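Local atomic coordinates of Thiol:disulfide interchange protein, thioredoxin family protein (Chlorobaculum tepidum, PDB entry 3OR5), a protein that probably acts as a thiol:disulfide oxidoreductase of the thioredoxin family, exchanging disulfides with partner proteins, perhaps during cytochrome c maturation. Residues A[20-24]-A[82-86]; A[39-45]-A[71-77]; A[59-63]-A[142-147]; A[117-121]-A[131-135]. One frame throughout, in Å; residues are numbered along the deposited sequence.

Interaction 1 (A[20-24]-A[82-86])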
loop_
_atom_site.group_PDB
_atom_site.type_symbol
_atom_site.label_atom_id
_atom_site.label_comp_id
_atom_site.label_asym_id
_atom_site.label_seq_id
_atom_site.Cartn_x
_atom_site.Cartn_y
_atom_site.Cartn_z
ATOM N N VAL A 20 2.569 -5.454 -13.373
ATOM C CA VAL A 20 3.001 -6.841 -13.162
ATOM C C VAL A 20 3.783 -6.769 -11.853
ATOM O O VAL A 20 4.550 -5.810 -11.661
ATOM C CB VAL A 20 3.956 -7.303 -14.262
ATOM C CG1 VAL A 20 4.467 -8.694 -13.900
ATOM C CG2 VAL A 20 3.135 -7.445 -15.604
ATOM N N THR A 21 3.518 -7.721 -10.989
ATOM C CA THR A 21 4.178 -7.715 -9.683
ATOM C C THR A 21 5.599 -8.264 -9.789
ATOM O O THR A 21 5.998 -8.915 -10.772
ATOM C CB THR A 21 3.449 -8.559 -8.648
ATOM O OG1 THR A 21 3.514 -9.913 -9.103
ATOM C CG2 THR A 21 1.937 -8.079 -8.470
ATOM N N VAL A 22 6.415 -7.975 -8.752
ATOM C CA VAL A 22 7.829 -8.443 -8.696
ATOM C C VAL A 22 7.905 -9.958 -8.842
ATOM O O VAL A 22 8.867 -10.463 -9.472
ATOM C CB VAL A 22 8.352 -7.988 -7.373
ATOM C CG1 VAL A 22 9.700 -8.672 -7.082
ATOM C CG2 VAL A 22 8.493 -6.399 -7.431
ATOM N N ASP A 23 6.913 -10.664 -8.326
ATOM C CA ASP A 23 6.857 -12.163 -8.440
ATOM C C ASP A 23 6.074 -12.623 -9.605
ATOM O O ASP A 23 5.716 -13.790 -9.639
ATOM C CB ASP A 23 6.434 -12.883 -7.151
ATOM C CG ASP A 23 5.104 -12.433 -6.657
ATOM O OD1 ASP A 23 4.594 -11.343 -7.091
ATOM O OD2 ASP A 23 4.571 -13.154 -5.760
ATOM N N GLY A 24 5.873 -11.732 -10.600
ATOM C CA GLY A 24 5.375 -12.210 -11.916
ATOM C C GLY A 24 3.911 -12.558 -11.882
ATOM O O GLY A 24 3.531 -13.638 -12.324
ATOM N N VAL A 82 14.102 -6.852 -3.958
ATOM C CA VAL A 82 12.686 -6.848 -3.525
ATOM C C VAL A 82 12.109 -8.290 -3.600
ATOM O O VAL A 82 11.425 -8.724 -2.665
ATOM C CB VAL A 82 11.873 -5.915 -4.406
ATOM C CG1 VAL A 82 10.376 -5.912 -3.907
ATOM C CG2 VAL A 82 12.381 -4.527 -4.166
ATOM N N LYS A 83 12.427 -9.033 -4.681
ATOM C CA LYS A 83 11.922 -10.420 -4.782
ATOM C C LYS A 83 12.446 -11.282 -3.613
ATOM O O LYS A 83 11.703 -12.054 -2.977
ATOM C CB LYS A 83 12.415 -11.049 -6.105
ATOM C CG LYS A 83 12.003 -12.524 -6.347
ATOM C CD LYS A 83 10.745 -12.561 -7.186
ATOM C CE LYS A 83 10.349 -14.048 -7.600
ATOM N NZ LYS A 83 10.145 -14.822 -6.320
ATOM N N ASN A 84 13.720 -11.131 -3.242
ATOM C CA ASN A 84 14.211 -11.886 -2.081
ATOM C C ASN A 84 13.617 -11.471 -0.745
ATOM O O ASN A 84 13.358 -12.289 0.068
ATOM C CB ASN A 84 15.740 -11.834 -2.002
ATOM C CG ASN A 84 16.276 -13.063 -1.335
ATOM O OD1 ASN A 84 15.920 -14.205 -1.742
ATOM N ND2 ASN A 84 17.032 -12.889 -0.285
ATOM N N TYR A 85 13.346 -10.179 -0.531
ATOM C CA TYR A 85 12.699 -9.738 0.670
ATOM C C TYR A 85 11.263 -10.339 0.784
ATOM O O TYR A 85 10.837 -10.765 1.846
ATOM C CB TYR A 85 12.660 -8.199 0.660
ATOM C CG TYR A 85 12.204 -7.656 1.983
ATOM C CD1 TYR A 85 12.947 -7.820 3.124
ATOM C CD2 TYR A 85 10.986 -6.929 2.044
ATOM C CE1 TYR A 85 12.495 -7.312 4.345
ATOM C CE2 TYR A 85 10.555 -6.409 3.268
ATOM C CZ TYR A 85 11.301 -6.596 4.378
ATOM O OH TYR A 85 10.825 -6.070 5.562
HETATM N N MSE A 86 10.595 -10.370 -0.349
HETATM C CA MSE A 86 9.246 -10.988 -0.389
HETATM C C MSE A 86 9.332 -12.419 0.047
HETATM O O MSE A 86 8.409 -12.866 0.759
HETATM C CB MSE A 86 8.626 -10.841 -1.791
HETATM C CG MSE A 86 8.223 -9.427 -2.072
HETATM SE SE MSE A 86 7.693 -9.372 -3.966
HETATM C CE MSE A 86 6.078 -10.319 -3.851
#
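A type I beta turn running from Thr21 to Gly24, in the hairpin connection between strands 18-20 and 26-28, packs its tip against helix 79-89 of the thioredoxin fold. Val22, at the second position of the turn, has the most surface covered and directs its CA-to-CB bond toward the helix. Its CG2 lies 4.0 Å from CG1 of Val82, its CG1 is 3.7 Å from CB of Lys83, and its CB is 3.7 Å from SE of Met86, a selenomethionine. Val82 and Lys83 are adjacent and Met86 follows about one turn later, so the valine sits in the shallow hollow between them. Lys83 contributes through its aliphatic part, with CD 3.6 Å from O of Val22 and CE 4.1 Å from CA of Asp23; no hydrogen bond crosses the contact. The apolar patch extends to strand 95-97, where Val22 and Val82 both touch Met97 and the backbone of Val22 is hydrogen-bonded to Val95. The turn itself is closed by Gly24 N donating to Thr21 O at 2.8 Å. On its flank, Thr21 OG1 donates to Asp23 OD1 at 2.7 Å, while Asp23 CG rests 3.6 Å from the terminal CE of Met86.

Interaction 2 (A[39-45]-A[71-77])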
loop_
_atom_site.group_PDB
_atom_site.type_symbol
_atom_site.label_atom_id
_atom_site.label_comp_id
_atom_site.label_asym_id
_atom_site.label_seq_id
_atom_site.Cartn_x
_atom_site.Cartn_y
_atom_site.Cartn_z
ATOM N N VAL A 39 -1.989 1.533 0.098
ATOM C CA VAL A 39 -0.887 1.452 -0.897
ATOM C C VAL A 39 0.339 1.986 -0.163
ATOM O O VAL A 39 0.335 3.112 0.332
ATOM C CB VAL A 39 -1.208 2.298 -2.097
ATOM C CG1 VAL A 39 -0.012 2.290 -3.105
ATOM C CG2 VAL A 39 -2.525 1.797 -2.762
ATOM N N ASN A 40 1.369 1.153 -0.081
ATOM C CA ASN A 40 2.584 1.391 0.767
ATOM C C ASN A 40 3.728 1.578 -0.191
ATOM O O ASN A 40 4.172 0.647 -0.871
ATOM C CB ASN A 40 2.848 0.205 1.695
ATOM C CG ASN A 40 4.142 0.355 2.443
ATOM O OD1 ASN A 40 4.373 1.429 3.067
ATOM N ND2 ASN A 40 4.872 -0.639 2.509
ATOM N N PHE A 41 4.269 2.814 -0.218
ATOM C CA PHE A 41 5.519 3.095 -0.989
ATOM C C PHE A 41 6.620 2.837 -0.027
ATOM O O PHE A 41 6.671 3.426 1.085
ATOM C CB PHE A 41 5.558 4.575 -1.450
ATOM C CG PHE A 41 4.652 4.804 -2.650
ATOM C CD1 PHE A 41 5.127 4.843 -3.987
ATOM C CD2 PHE A 41 3.275 4.970 -2.411
ATOM C CE1 PHE A 41 4.245 5.001 -5.066
ATOM C CE2 PHE A 41 2.368 5.130 -3.499
ATOM C CZ PHE A 41 2.858 5.231 -4.837
ATOM N N PHE A 42 7.506 1.936 -0.401
ATOM C CA PHE A 42 8.528 1.439 0.560
ATOM C C PHE A 42 9.835 1.068 -0.130
ATOM O O PHE A 42 9.841 0.908 -1.361
ATOM C CB PHE A 42 8.045 0.145 1.316
ATOM C CG PHE A 42 8.016 -1.074 0.438
ATOM C CD1 PHE A 42 8.989 -2.063 0.579
ATOM C CD2 PHE A 42 7.014 -1.248 -0.539
ATOM C CE1 PHE A 42 9.016 -3.173 -0.255
ATOM C CE2 PHE A 42 7.011 -2.409 -1.365
ATOM C CZ PHE A 42 8.023 -3.359 -1.230
ATOM N N ALA A 43 10.930 0.855 0.680
ATOM C CA ALA A 43 12.083 0.213 0.169
ATOM C C ALA A 43 12.526 -0.832 1.186
ATOM O O ALA A 43 12.338 -0.636 2.390
ATOM C CB ALA A 43 13.243 1.251 -0.072
ATOM N N THR A 44 13.055 -1.944 0.683
ATOM C CA THR A 44 13.404 -3.028 1.648
ATOM C C THR A 44 14.695 -2.660 2.396
ATOM O O THR A 44 14.956 -3.284 3.412
ATOM C CB THR A 44 13.605 -4.387 1.006
ATOM O OG1 THR A 44 14.857 -4.453 0.287
ATOM C CG2 THR A 44 12.431 -4.691 0.030
ATOM N N TRP A 45 15.467 -1.696 1.879
ATOM C CA TRP A 45 16.674 -1.293 2.615
ATOM C C TRP A 45 16.402 -0.302 3.726
ATOM O O TRP A 45 17.304 0.046 4.529
ATOM C CB TRP A 45 17.716 -0.745 1.630
ATOM C CG TRP A 45 17.220 0.363 0.702
ATOM C CD1 TRP A 45 16.973 0.206 -0.638
ATOM C CD2 TRP A 45 16.940 1.727 1.004
ATOM N NE1 TRP A 45 16.594 1.384 -1.164
ATOM C CE2 TRP A 45 16.549 2.339 -0.207
ATOM C CE3 TRP A 45 17.004 2.512 2.159
ATOM C CZ2 TRP A 45 16.244 3.693 -0.299
ATOM C CZ3 TRP A 45 16.694 3.877 2.083
ATOM C CH2 TRP A 45 16.274 4.433 0.866
ATOM N N VAL A 71 -1.148 -3.054 -0.817
ATOM C CA VAL A 71 -0.473 -3.174 -2.084
ATOM C C VAL A 71 0.864 -2.456 -1.872
ATOM O O VAL A 71 0.881 -1.293 -1.351
ATOM C CB VAL A 71 -1.237 -2.397 -3.142
ATOM C CG1 VAL A 71 -0.482 -2.426 -4.466
ATOM C CG2 VAL A 71 -2.645 -2.962 -3.340
ATOM N N GLY A 72 1.964 -3.109 -2.209
ATOM C CA GLY A 72 3.294 -2.443 -1.982
ATOM C C GLY A 72 3.836 -1.923 -3.313
ATOM O O GLY A 72 3.722 -2.575 -4.350
ATOM N N ILE A 73 4.458 -0.743 -3.306
ATOM C CA ILE A 73 5.127 -0.201 -4.511
ATOM C C ILE A 73 6.543 0.112 -4.047
ATOM O O ILE A 73 6.750 0.947 -3.166
ATOM C CB ILE A 73 4.392 1.053 -5.018
ATOM C CG1 ILE A 73 2.977 0.623 -5.560
ATOM C CG2 ILE A 73 5.258 1.696 -6.191
ATOM C CD1 ILE A 73 2.088 1.821 -5.992
ATOM N N ALA A 74 7.521 -0.581 -4.620
ATOM C CA ALA A 74 8.926 -0.509 -4.110
ATOM C C ALA A 74 9.649 0.582 -4.881
ATOM O O ALA A 74 9.783 0.506 -6.114
ATOM C CB ALA A 74 9.651 -1.855 -4.354
ATOM N N VAL A 75 10.132 1.576 -4.144
ATOM C CA VAL A 75 10.819 2.737 -4.705
ATOM C C VAL A 75 12.306 2.639 -4.452
ATOM O O VAL A 75 12.709 1.974 -3.485
ATOM C CB VAL A 75 10.242 4.032 -4.098
ATOM C CG1 VAL A 75 8.750 4.284 -4.610
ATOM C CG2 VAL A 75 10.342 4.071 -2.605
ATOM N N ASN A 76 13.116 3.283 -5.317
ATOM C CA ASN A 76 14.585 3.284 -5.030
ATOM C C ASN A 76 15.123 1.882 -4.827
ATOM O O ASN A 76 15.996 1.686 -4.024
ATOM C CB ASN A 76 14.895 4.200 -3.824
ATOM C CG ASN A 76 14.396 5.651 -4.009
ATOM O OD1 ASN A 76 15.210 6.598 -4.043
ATOM N ND2 ASN A 76 13.108 5.855 -4.026
ATOM N N GLU A 77 14.604 0.914 -5.598
ATOM C CA GLU A 77 14.890 -0.476 -5.385
ATOM C C GLU A 77 15.456 -1.211 -6.585
ATOM O O GLU A 77 15.664 -0.620 -7.691
ATOM C CB GLU A 77 13.606 -1.190 -4.811
ATOM C CG GLU A 77 13.674 -1.212 -3.273
ATOM C CD GLU A 77 14.687 -2.208 -2.713
ATOM O OE1 GLU A 77 15.543 -2.746 -3.450
ATOM O OE2 GLU A 77 14.572 -2.500 -1.484
#
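Parallel strands 36-42 and 68-74 of a thioredoxin-fold beta-alpha-beta unit are in register from Val39 beside Val71 to Phe42 beside Ala74. Asn40 N donates to Val71 O and Ile73 N to Asn40 O, both at 2.8 Å; Phe42 N to Ile73 O (3.0 Å) and Val75 N to Phe42 O (2.9 Å) follow. On one face Val39 CG1 meets Ile73 CD1 at 3.6 Å, and the Phe41 ring lies over Ile73 CB, 4.2 Å from its centroid, its edge against Val75. On the other, the Phe42 ring folds over Ala74 CA, its edge near Gly72. The absence of a side chain at Gly72 makes the hollow the ring fills; a CB there would clash with Phe42 CE2. Beyond the strands, Glu77 OE2 accepts from Thr44 N and Thr44 OG1, both at 2.7 Å, while Trp45 NE1 donates to Asn76 O at 2.9 Å. Backbone bonds and apolar packing hold the strands, whereas side-chain-to-backbone bonds, with that of the Thr44 hydroxyl, tie down the loop leading to the probable CxxC motif.

Interaction 3 (A[59-63]-A[142-147])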
loop_
_atom_site.group_PDB
_atom_site.type_symbol
_atom_site.label_atom_id
_atom_site.label_comp_id
_atom_site.label_asym_id
_atom_site.label_seq_id
_atom_site.Cartn_x
_atom_site.Cartn_y
_atom_site.Cartn_z
ATOM N N VAL A 59 -1.273 -8.281 9.518
ATOM C CA VAL A 59 -2.582 -7.667 9.311
ATOM C C VAL A 59 -3.257 -8.190 7.999
ATOM O O VAL A 59 -4.500 -8.433 7.932
ATOM C CB VAL A 59 -2.450 -6.102 9.300
ATOM C CG1 VAL A 59 -3.785 -5.434 8.908
ATOM C CG2 VAL A 59 -2.007 -5.656 10.732
ATOM N N GLN A 60 -2.477 -8.354 6.952
ATOM C CA GLN A 60 -2.993 -8.939 5.696
ATOM C C GLN A 60 -3.635 -10.312 6.011
ATOM O O GLN A 60 -4.686 -10.620 5.434
ATOM C CB GLN A 60 -1.850 -9.079 4.671
ATOM C CG GLN A 60 -2.338 -9.679 3.375
ATOM C CD GLN A 60 -3.038 -8.679 2.503
ATOM O OE1 GLN A 60 -2.975 -7.468 2.694
ATOM N NE2 GLN A 60 -3.648 -9.190 1.461
ATOM N N LYS A 61 -2.953 -11.107 6.829
ATOM C CA LYS A 61 -3.500 -12.482 7.092
ATOM C C LYS A 61 -4.832 -12.394 7.815
ATOM O O LYS A 61 -5.749 -13.172 7.469
ATOM C CB LYS A 61 -2.504 -13.225 7.948
ATOM C CG LYS A 61 -1.191 -13.585 7.160
ATOM C CD LYS A 61 -0.187 -14.337 8.017
ATOM C CE LYS A 61 0.894 -14.663 7.035
ATOM N NZ LYS A 61 2.148 -15.163 7.721
ATOM N N THR A 62 -4.994 -11.459 8.730
ATOM C CA THR A 62 -6.266 -11.283 9.433
ATOM C C THR A 62 -7.414 -10.912 8.498
ATOM O O THR A 62 -8.566 -11.382 8.680
ATOM C CB THR A 62 -6.102 -10.235 10.526
ATOM O OG1 THR A 62 -5.093 -10.673 11.451
ATOM C CG2 THR A 62 -7.460 -9.946 11.238
ATOM N N TRP A 63 -7.146 -10.059 7.500
ATOM C CA TRP A 63 -8.195 -9.419 6.732
ATOM C C TRP A 63 -8.293 -9.798 5.251
ATOM O O TRP A 63 -9.125 -9.237 4.535
ATOM C CB TRP A 63 -8.069 -7.853 6.870
ATOM C CG TRP A 63 -8.211 -7.343 8.271
ATOM C CD1 TRP A 63 -7.218 -7.031 9.137
ATOM C CD2 TRP A 63 -9.438 -7.086 8.961
ATOM N NE1 TRP A 63 -7.736 -6.540 10.357
ATOM C CE2 TRP A 63 -9.100 -6.606 10.255
ATOM C CE3 TRP A 63 -10.800 -7.180 8.592
ATOM C CZ2 TRP A 63 -10.068 -6.242 11.205
ATOM C CZ3 TRP A 63 -11.784 -6.768 9.542
ATOM C CH2 TRP A 63 -11.384 -6.347 10.846
ATOM N N PHE A 142 -2.621 -0.610 12.603
ATOM C CA PHE A 142 -3.084 -0.972 11.243
ATOM C C PHE A 142 -4.386 -1.749 11.347
ATOM O O PHE A 142 -5.261 -1.631 10.527
ATOM C CB PHE A 142 -2.048 -1.870 10.528
ATOM C CG PHE A 142 -0.966 -1.126 9.876
ATOM C CD1 PHE A 142 -1.195 -0.235 8.801
ATOM C CD2 PHE A 142 0.349 -1.326 10.305
ATOM C CE1 PHE A 142 -0.105 0.428 8.173
ATOM C CE2 PHE A 142 1.424 -0.654 9.682
ATOM C CZ PHE A 142 1.192 0.244 8.621
ATOM N N ASP A 143 -4.501 -2.653 12.295
ATOM C CA ASP A 143 -5.760 -3.354 12.429
ATOM C C ASP A 143 -7.017 -2.490 12.615
ATOM O O ASP A 143 -8.053 -2.667 12.004
ATOM C CB ASP A 143 -5.501 -4.315 13.565
ATOM C CG ASP A 143 -6.392 -5.404 13.532
ATOM O OD1 ASP A 143 -6.094 -6.328 12.717
ATOM O OD2 ASP A 143 -7.388 -5.258 14.277
ATOM N N ARG A 144 -6.890 -1.474 13.449
ATOM C CA ARG A 144 -7.966 -0.512 13.671
ATOM C C ARG A 144 -8.216 0.357 12.432
ATOM O O ARG A 144 -9.300 0.679 12.126
ATOM C CB ARG A 144 -7.632 0.404 14.856
ATOM C CG ARG A 144 -7.575 -0.226 16.220
ATOM C CD ARG A 144 -7.673 0.816 17.370
ATOM N NE ARG A 144 -8.775 1.780 17.208
ATOM C CZ ARG A 144 -8.711 3.074 17.542
ATOM N NH1 ARG A 144 -7.586 3.593 18.091
ATOM N NH2 ARG A 144 -9.762 3.859 17.337
ATOM N N ILE A 145 -7.153 0.707 11.741
ATOM C CA ILE A 145 -7.311 1.496 10.485
ATOM C C ILE A 145 -8.091 0.678 9.478
ATOM O O ILE A 145 -9.011 1.154 8.827
ATOM C CB ILE A 145 -5.945 1.929 9.910
ATOM C CG1 ILE A 145 -5.267 2.987 10.810
ATOM C CG2 ILE A 145 -6.046 2.466 8.432
ATOM C CD1 ILE A 145 -3.782 3.037 10.585
ATOM N N VAL A 146 -7.752 -0.604 9.368
ATOM C CA VAL A 146 -8.491 -1.440 8.406
ATOM C C VAL A 146 -9.971 -1.512 8.799
ATOM O O VAL A 146 -10.807 -1.379 7.911
ATOM C CB VAL A 146 -7.832 -2.834 8.342
ATOM C CG1 VAL A 146 -8.815 -3.817 7.602
ATOM C CG2 VAL A 146 -6.518 -2.714 7.668
ATOM N N LYS A 147 -10.273 -1.747 10.099
ATOM C CA LYS A 147 -11.663 -1.809 10.589
ATOM C C LYS A 147 -12.425 -0.536 10.212
ATOM O O LYS A 147 -13.533 -0.602 9.688
ATOM C CB LYS A 147 -11.679 -2.039 12.112
ATOM C CG LYS A 147 -12.961 -2.571 12.670
ATOM C CD LYS A 147 -12.612 -3.407 13.935
ATOM C CE LYS A 147 -13.887 -3.962 14.554
ATOM N NZ LYS A 147 -14.821 -4.367 13.434
HETATM O O HOH W 1 -4.342 -8.332 12.480
#
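Helices 47-63 and 139-150 pack side by side on one face of the thioredoxin-fold sheet, their local segments inclined at 36° with axes 10.5 Å apart. Apolar contacts fill the gap. Val59 CG2 touches Phe142 CB at 3.8 Å, Val59 CG1 lies 4.1 Å from Val146 CG2, and the Trp63 indole spreads along the second helix. A CH-pi contact joins the same helices: Val146 CG1 stands over the face of the Trp63 five-membered ring, 3.6 Å from its centroid and 12° off the normal. The polar contacts converge on Asp143 OD1, which accepts a hydrogen bond from Trp63 NE1 at 2.9 Å and another from a water 2.7 Å away; that water is also 2.7 Å from Thr62 OG1, completing a bridge at the more exposed side of the interface. Toward the sheet, Trp63 and Val146 both meet Phe68 and Val59 meets Phe70, so strand 68-74 floors the groove between the helices, while Leu150, the last residue of helix 139-150, also packs on Trp63.

Interaction 4 (A[117-121]-A[131-135])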
loop_
_atom_site.group_PDB
_atom_site.type_symbol
_atom_site.label_atom_id
_atom_site.label_comp_id
_atom_site.label_asym_id
_atom_site.label_seq_id
_atom_site.Cartn_x
_atom_site.Cartn_y
_atom_site.Cartn_z
ATOM N N ILE A 117 10.057 7.705 2.838
ATOM C CA ILE A 117 9.468 6.362 2.982
ATOM C C ILE A 117 9.596 5.868 4.371
ATOM O O ILE A 117 10.614 6.229 5.063
ATOM C CB ILE A 117 10.055 5.337 2.048
ATOM C CG1 ILE A 117 11.573 5.455 2.062
ATOM C CG2 ILE A 117 9.446 5.474 0.682
ATOM C CD1 ILE A 117 12.283 4.279 1.231
ATOM N N PRO A 118 8.656 5.047 4.844
ATOM C CA PRO A 118 7.473 4.646 3.997
ATOM C C PRO A 118 6.404 5.745 3.959
ATOM O O PRO A 118 6.345 6.589 4.910
ATOM C CB PRO A 118 6.933 3.482 4.800
ATOM C CG PRO A 118 7.295 3.813 6.228
ATOM C CD PRO A 118 8.692 4.281 6.087
ATOM N N THR A 119 5.653 5.845 2.853
ATOM C CA THR A 119 4.488 6.733 2.787
ATOM C C THR A 119 3.384 5.802 2.283
ATOM O O THR A 119 3.577 5.102 1.272
ATOM C CB THR A 119 4.686 7.818 1.752
ATOM O OG1 THR A 119 5.727 8.776 2.192
ATOM C CG2 THR A 119 3.402 8.689 1.622
ATOM N N SER A 120 2.255 5.859 2.964
ATOM C CA SER A 120 1.177 4.991 2.542
ATOM C C SER A 120 -0.099 5.774 2.426
ATOM O O SER A 120 -0.289 6.811 3.041
ATOM C CB SER A 120 0.989 3.930 3.589
ATOM O OG SER A 120 2.165 3.078 3.812
ATOM N N PHE A 121 -0.993 5.257 1.606
ATOM C CA PHE A 121 -2.314 5.940 1.327
ATOM C C PHE A 121 -3.404 5.009 1.702
ATOM O O PHE A 121 -3.350 3.802 1.345
ATOM C CB PHE A 121 -2.382 6.288 -0.152
ATOM C CG PHE A 121 -1.295 7.246 -0.565
ATOM C CD1 PHE A 121 -1.512 8.585 -0.429
ATOM C CD2 PHE A 121 -0.044 6.780 -0.983
ATOM C CE1 PHE A 121 -0.509 9.490 -0.772
ATOM C CE2 PHE A 121 1.007 7.695 -1.289
ATOM C CZ PHE A 121 0.764 9.050 -1.188
ATOM N N GLY A 131 -6.810 9.142 3.828
ATOM C CA GLY A 131 -5.720 9.583 4.702
ATOM C C GLY A 131 -4.363 9.143 4.143
ATOM O O GLY A 131 -4.259 8.262 3.278
ATOM N N VAL A 132 -3.342 9.787 4.676
ATOM C CA VAL A 132 -1.967 9.490 4.309
ATOM C C VAL A 132 -1.193 9.146 5.555
ATOM O O VAL A 132 -1.218 9.889 6.546
ATOM C CB VAL A 132 -1.325 10.716 3.551
ATOM C CG1 VAL A 132 0.027 10.291 3.119
ATOM C CG2 VAL A 132 -2.187 11.146 2.315
ATOM N N ILE A 133 -0.423 8.075 5.523
ATOM C CA ILE A 133 0.380 7.679 6.653
ATOM C C ILE A 133 1.826 8.012 6.292
ATOM O O ILE A 133 2.392 7.491 5.338
ATOM C CB ILE A 133 0.282 6.152 6.903
ATOM C CG1 ILE A 133 -1.152 5.764 7.232
ATOM C CG2 ILE A 133 1.205 5.727 8.064
ATOM C CD1 ILE A 133 -1.392 4.279 7.195
ATOM N N VAL A 134 2.431 8.912 7.067
ATOM C CA VAL A 134 3.876 9.222 6.875
ATOM C C VAL A 134 4.609 9.075 8.233
ATOM O O VAL A 134 5.664 9.677 8.434
ATOM C CB VAL A 134 4.129 10.635 6.399
ATOM C CG1 VAL A 134 3.559 10.901 4.969
ATOM C CG2 VAL A 134 3.616 11.648 7.428
ATOM N N GLY A 135 4.061 8.318 9.148
ATOM C CA GLY A 135 4.641 8.033 10.456
ATOM C C GLY A 135 4.430 6.571 10.819
ATOM O O GLY A 135 3.558 5.891 10.266
HETATM O O HOH W 2 3.688 4.435 5.630
#
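Strands 119-123 and 129-133 form the beta hairpin at one edge of the central thioredoxin-fold sheet. Ser120 and Ile133 are the hydrogen-bonded pair: Ser120 N donates to Ile133 O at 2.9 Å, and Ile133 N donates to Ser120 O at 2.8 Å, both nearly linear, so each residue has its amide and carbonyl satisfied by the other. The same two oxygens receive CA-H...O contacts, Ile133 O from Thr119 CA and Ser120 O from Val132 CA, each at 3.4 Å. Ser120 OG is 2.7 Å from a water, which in turn donates a weak hydrogen bond to Ile133 O at 3.3 Å. Thr119 OG1 is satisfied by a hydrogen bond with Gly116 O, while Thr119 CG2 lies 4.0 Å from both Val132 CG1 and Val134 CG1. In the next, non-hydrogen-bonded pair, Phe121 CD1 packs on Val132 CG2 at 3.8 Å. Pro118, preceded by a cis peptide bond, touches Cys49 of the probable CxxC motif at the start of helix 47-63, an arrangement characteristic of thioredoxins. On its other edge strand 119-123 pairs with strand 36-42, through Thr119 with Phe41 and Phe121 with Val39, while strand 129-133 forms the sheet margin within this chain.

Interactions 2 and 4 belong to one sheet and share a seam: Phe41 N lies 2.8 Å from Thr119 O and Val39 O 2.8 Å from Phe121 N, so parallel and antiparallel pairings meet at strand 36-42. Interaction 2 is the most buried, whereas interactions 1, 3 and 4 are only partly so. Interactions 1 and 3 involve helices packed on the sheet face that bears Asn40, Phe42 and Ile133, with centres about 22 Å apart. The first packs a turn on helix 79-89 without a crossing hydrogen bond and meets interaction 2 where Tyr85 CD2 approaches Thr44 CG2 at 3.3 Å; the third combines apolar packing with an indole–carboxylate bond and touches interaction 4 through Phe142 and Ile133.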